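Local coordinates for pfam DUF1093 family protein (Bacillus subtilis, PDB 3NPP) that is of unknown function and represents most of YxeA, a protein made with a signal sequence, as a small, mainly beta DUF1093 domain, at residues Gly27-Thr31 and Gly49-Arg53; Gln10-Ile16 and Glu42-Phe46. One frame throughout, in Å; residues are numbered along the deposited sequence.

How the interactions relate
Both contacts draw on the sheet formed by strands 21-23, 27-35 and 41-48, and their centres lie about 13 Å apart. Interaction 1 brings the loop 49-53 back against strand 27-35; interaction 2 packs the next strand, 41-48, across strand 9-15 of the other sheet near the middle of the chain. Y30 N and F46 O, 2.9 Å apart, join the two within the sheet, and T31 OG1 lies 2.8 Å from T45 OG1. Y30 also packs on I16, with CE2 3.6 Å from I16 CG2, so the core runs on toward the loop. No active site is known; glycerol, probably from the crystallisation liquor, lies near K50 and F46.

Interaction 1 of 2, residues Gly27-Thr31 and Gly49-Arg53; sequences GTEYT and GKELR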
# COMPACT_ATOMS: atom_id res chain seq x y z
N GLY A 27 12.52 16.75 -7.83
CA GLY A 27 11.17 16.58 -7.25
C GLY A 27 10.56 17.88 -6.76
O GLY A 27 11.28 18.83 -6.41
N THR A 28 9.24 17.89 -6.70
CA THR A 28 8.49 18.98 -6.08
C THR A 28 7.45 18.33 -5.15
O THR A 28 6.67 17.50 -5.59
CB THR A 28 7.85 19.87 -7.14
OG1 THR A 28 8.88 20.39 -8.00
CG2 THR A 28 7.08 21.07 -6.51
N GLU A 29 7.49 18.69 -3.87
CA GLU A 29 6.57 18.21 -2.87
C GLU A 29 5.38 19.17 -2.72
O GLU A 29 5.59 20.37 -2.74
CB GLU A 29 7.30 18.14 -1.54
CG GLU A 29 6.51 17.43 -0.44
CD GLU A 29 7.31 17.22 0.82
OE1 GLU A 29 8.47 17.69 0.89
OE2 GLU A 29 6.76 16.52 1.73
N TYR A 30 4.17 18.63 -2.53
CA TYR A 30 2.98 19.42 -2.18
C TYR A 30 2.33 18.76 -1.00
O TYR A 30 2.27 17.54 -0.96
CB TYR A 30 1.98 19.47 -3.34
CG TYR A 30 2.54 20.16 -4.56
CD1 TYR A 30 3.26 19.44 -5.51
CD2 TYR A 30 2.39 21.53 -4.74
CE1 TYR A 30 3.79 20.10 -6.65
CE2 TYR A 30 2.93 22.17 -5.85
CZ TYR A 30 3.63 21.44 -6.79
OH TYR A 30 4.20 22.09 -7.88
N THR A 31 1.91 19.54 -0.01
CA THR A 31 1.05 19.06 1.08
C THR A 31 -0.20 19.92 1.06
O THR A 31 -0.14 21.10 1.39
CB THR A 31 1.73 19.14 2.43
OG1 THR A 31 2.84 18.23 2.46
CG2 THR A 31 0.75 18.76 3.57
N GLY A 49 7.49 14.91 -10.46
CA GLY A 49 8.79 15.10 -11.12
C GLY A 49 8.96 16.41 -11.86
O GLY A 49 9.97 16.59 -12.54
N LYS A 50 7.94 17.31 -11.77
CA LYS A 50 8.04 18.68 -12.23
C LYS A 50 7.17 19.58 -11.34
O LYS A 50 6.31 19.07 -10.58
CB LYS A 50 7.56 18.78 -13.70
CG LYS A 50 6.06 18.40 -13.94
CD LYS A 50 5.80 18.10 -15.41
CE LYS A 50 4.30 18.12 -15.76
NZ LYS A 50 3.98 17.18 -16.93
N GLU A 51 7.40 20.89 -11.43
CA GLU A 51 6.53 21.87 -10.77
C GLU A 51 5.22 21.95 -11.52
O GLU A 51 5.21 22.11 -12.71
CB GLU A 51 7.17 23.25 -10.71
CG GLU A 51 8.33 23.28 -9.77
CD GLU A 51 9.09 24.60 -9.78
OE1 GLU A 51 8.52 25.62 -10.25
OE2 GLU A 51 10.26 24.59 -9.31
N LEU A 52 4.13 21.83 -10.78
CA LEU A 52 2.80 21.78 -11.35
C LEU A 52 2.24 23.20 -11.49
O LEU A 52 2.63 24.12 -10.77
CB LEU A 52 1.90 20.93 -10.46
CG LEU A 52 2.34 19.48 -10.22
CD1 LEU A 52 1.44 18.84 -9.18
CD2 LEU A 52 2.37 18.65 -11.54
N ARG A 53 1.31 23.35 -12.42
CA ARG A 53 0.73 24.65 -12.77
C ARG A 53 -0.17 25.11 -11.62
O ARG A 53 -0.97 24.33 -11.12
CB ARG A 53 -0.05 24.54 -14.07
CG ARG A 53 -0.61 25.87 -14.62
CD ARG A 53 -1.23 25.69 -16.01
O HOH W 1 10.70 22.09 -7.40
O HOH W 2 3.64 24.65 -8.15
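The extended strand 27-31 and the irregular loop 49-53 come closest at T28 and E51, whose CA atoms are 5.8 Å apart. T28 and Y30, alternate residues of the strand, both turn their side chains to the loop. Y30 has CG anti to its carbonyl carbon (chi1 -63°), and the length of the side chain carries the hydroxyl to the loop backbone. There OH accepts the N-H of L52 in a nearly straight bond, 2.9 Å from N to OH and 166° at the hydrogen. Water 2, in the ring plane, is 2.6 Å from the same OH and donates to L52 O, so the hydroxyl holds L52 directly at N and through the water at O. L52 adds apolar packing: its CD1 lies 3.7 Å from Y30 CE1, and the side chain also touches I16 and F46. T28, small enough for its buried place, sets OG1 3.4 Å from E51 CG, the two side chains crossing at about a right angle. E51 extends onward to water 1, which donates to OE2 and lies 2.6 Å from T28 OG1. A loop thus leaves the last strand of an antiparallel meander and folds back beside the middle strand, held by a tyrosine-to-backbone bond.

Interaction 2 of 2, residues Gln10-Ile16 and Glu42-Phe46; sequences QDVYVQI and EEVTF
V44 points its CG1 at two valines of the strand across from it, V12 and V14, in an orthogonal packing of two beta sheets. Strands 10-15 and 42-46 run at 85° to one another with their axes 8.2 Å apart, and no hydrogen bond joins them directly: the strands meet through side chains, with one water between Q10 and E42. V12 and V44 meet tip to tip, CG1 to CG1 at 3.9 Å, whereas V14 comes in obliquely and brings its own CG1 to 3.5 Å from V44 CG1, the tighter of the two approaches. V44 CG1 stands between the backbone N and the carbonyl carbon (chi1 58°), the branch that reaches both neighbours. Short branched residues suit this crossing, since they keep an extended strand and fill a thin layer.

Toward I16, where more width has to be filled, the partner is the larger F46. I16 CD1 lies at the edge of its ring, near the ring plane, 4.1 Å from CZ, and V14 CG2 approaches the same ring obliquely. V67 of strand 66-73 packs on both V44 and F46, enlarging this apolar layer.

Toward Q10 the core turns polar. E42 rests its CB 4.0 Å from V12 CG1, and its chain bends at CG, so the aliphatic part stays over the valine while the carboxylate goes toward Q10. The buried carboxylate has its main partner in the second subunit, where the N of G1, probably a residue left from the expression tag, is hydrogen-bonded to E42 OE1; F3 of that subunit packs on E42 and V44. Q10 OE1 also accepts a hydrogen bond from N36 ND2. The amide and carboxylate planes stand 77° apart, and water 3 links them, donating to Q10 OE1 at 2.8 Å and to E42 OE2 at 2.6 Å.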
# COMPACT_ATOMS: atom_id res chain seq x y z
N GLN A 10 -8.24 4.81 -2.17
CA GLN A 10 -8.86 6.14 -2.10
C GLN A 10 -8.25 7.04 -3.13
O GLN A 10 -7.18 6.79 -3.60
CB GLN A 10 -8.73 6.69 -0.69
CG GLN A 10 -9.73 6.03 0.26
CD GLN A 10 -9.72 6.60 1.64
OE1 GLN A 10 -10.35 7.61 1.89
NE2 GLN A 10 -9.04 5.94 2.55
N ASP A 11 -9.02 8.01 -3.59
CA ASP A 11 -8.55 9.01 -4.56
C ASP A 11 -8.84 10.34 -3.96
O ASP A 11 -10.00 10.64 -3.69
CB ASP A 11 -9.28 8.87 -5.89
CG ASP A 11 -8.85 7.62 -6.63
OD1 ASP A 11 -7.83 7.65 -7.34
OD2 ASP A 11 -9.51 6.58 -6.48
N VAL A 12 -7.79 11.15 -3.76
CA VAL A 12 -7.92 12.42 -3.07
C VAL A 12 -7.78 13.53 -4.11
O VAL A 12 -6.79 13.60 -4.82
CB VAL A 12 -6.86 12.54 -1.96
CG1 VAL A 12 -7.01 13.90 -1.23
CG2 VAL A 12 -7.01 11.36 -0.96
N TYR A 13 -8.78 14.38 -4.20
CA TYR A 13 -8.83 15.47 -5.17
C TYR A 13 -8.36 16.76 -4.49
O TYR A 13 -8.77 17.07 -3.37
CB TYR A 13 -10.25 15.64 -5.68
CG TYR A 13 -10.70 14.42 -6.49
CD1 TYR A 13 -11.23 13.29 -5.85
CD2 TYR A 13 -10.53 14.37 -7.90
CE1 TYR A 13 -11.62 12.18 -6.56
CE2 TYR A 13 -10.93 13.24 -8.63
CZ TYR A 13 -11.47 12.15 -7.95
OH TYR A 13 -11.88 11.02 -8.65
N VAL A 14 -7.47 17.48 -5.17
CA VAL A 14 -6.84 18.69 -4.63
C VAL A 14 -6.76 19.76 -5.71
O VAL A 14 -6.83 19.45 -6.93
CB VAL A 14 -5.41 18.39 -4.11
CG1 VAL A 14 -5.45 17.42 -2.95
CG2 VAL A 14 -4.49 17.91 -5.23
N GLN A 15 -6.61 21.01 -5.27
CA GLN A 15 -6.19 22.08 -6.15
C GLN A 15 -4.80 22.52 -5.76
O GLN A 15 -4.52 22.67 -4.57
CB GLN A 15 -7.17 23.28 -6.10
CG GLN A 15 -6.85 24.33 -7.17
CD GLN A 15 -7.88 25.44 -7.27
OE1 GLN A 15 -8.54 25.77 -6.30
NE2 GLN A 15 -7.99 26.02 -8.45
N ILE A 16 -3.95 22.80 -6.74
CA ILE A 16 -2.59 23.28 -6.48
C ILE A 16 -2.70 24.77 -6.10
O ILE A 16 -2.52 25.67 -6.95
CB ILE A 16 -1.62 23.01 -7.68
CG1 ILE A 16 -1.67 21.54 -8.14
CG2 ILE A 16 -0.14 23.35 -7.31
CD1 ILE A 16 -1.46 20.51 -7.02
N GLU A 42 -9.37 15.42 3.63
CA GLU A 42 -8.08 14.70 3.76
C GLU A 42 -6.90 15.67 3.66
O GLU A 42 -7.03 16.72 3.07
CB GLU A 42 -7.89 13.66 2.64
CG GLU A 42 -9.07 12.84 2.25
CD GLU A 42 -9.53 11.86 3.31
OE1 GLU A 42 -8.95 11.78 4.43
OE2 GLU A 42 -10.47 11.11 2.99
N GLU A 43 -5.76 15.28 4.18
CA GLU A 43 -4.49 15.96 3.90
C GLU A 43 -3.64 14.98 3.15
O GLU A 43 -3.51 13.85 3.56
CB GLU A 43 -3.81 16.38 5.20
CG GLU A 43 -2.53 17.28 5.01
CD GLU A 43 -1.61 17.26 6.23
OE1 GLU A 43 -1.90 18.00 7.19
OE2 GLU A 43 -0.61 16.47 6.24
N VAL A 44 -3.06 15.42 2.04
CA VAL A 44 -2.23 14.55 1.22
C VAL A 44 -0.88 15.23 0.95
O VAL A 44 -0.83 16.40 0.61
CB VAL A 44 -2.98 14.15 -0.08
CG1 VAL A 44 -3.41 15.36 -0.92
CG2 VAL A 44 -2.15 13.16 -0.89
N THR A 45 0.20 14.49 1.18
CA THR A 45 1.54 14.83 0.79
C THR A 45 1.93 13.94 -0.38
O THR A 45 1.83 12.74 -0.27
CB THR A 45 2.50 14.61 1.94
OG1 THR A 45 2.20 15.56 2.95
CG2 THR A 45 3.96 14.75 1.52
N PHE A 46 2.37 14.54 -1.48
CA PHE A 46 2.77 13.81 -2.64
C PHE A 46 3.85 14.57 -3.39
O PHE A 46 4.10 15.77 -3.11
CB PHE A 46 1.56 13.56 -3.53
CG PHE A 46 0.94 14.83 -4.09
CD1 PHE A 46 0.02 15.56 -3.35
CD2 PHE A 46 1.27 15.28 -5.37
CE1 PHE A 46 -0.54 16.69 -3.87
CE2 PHE A 46 0.72 16.43 -5.88
CZ PHE A 46 -0.18 17.13 -5.16
O HOH W 3 -10.84 8.90 4.35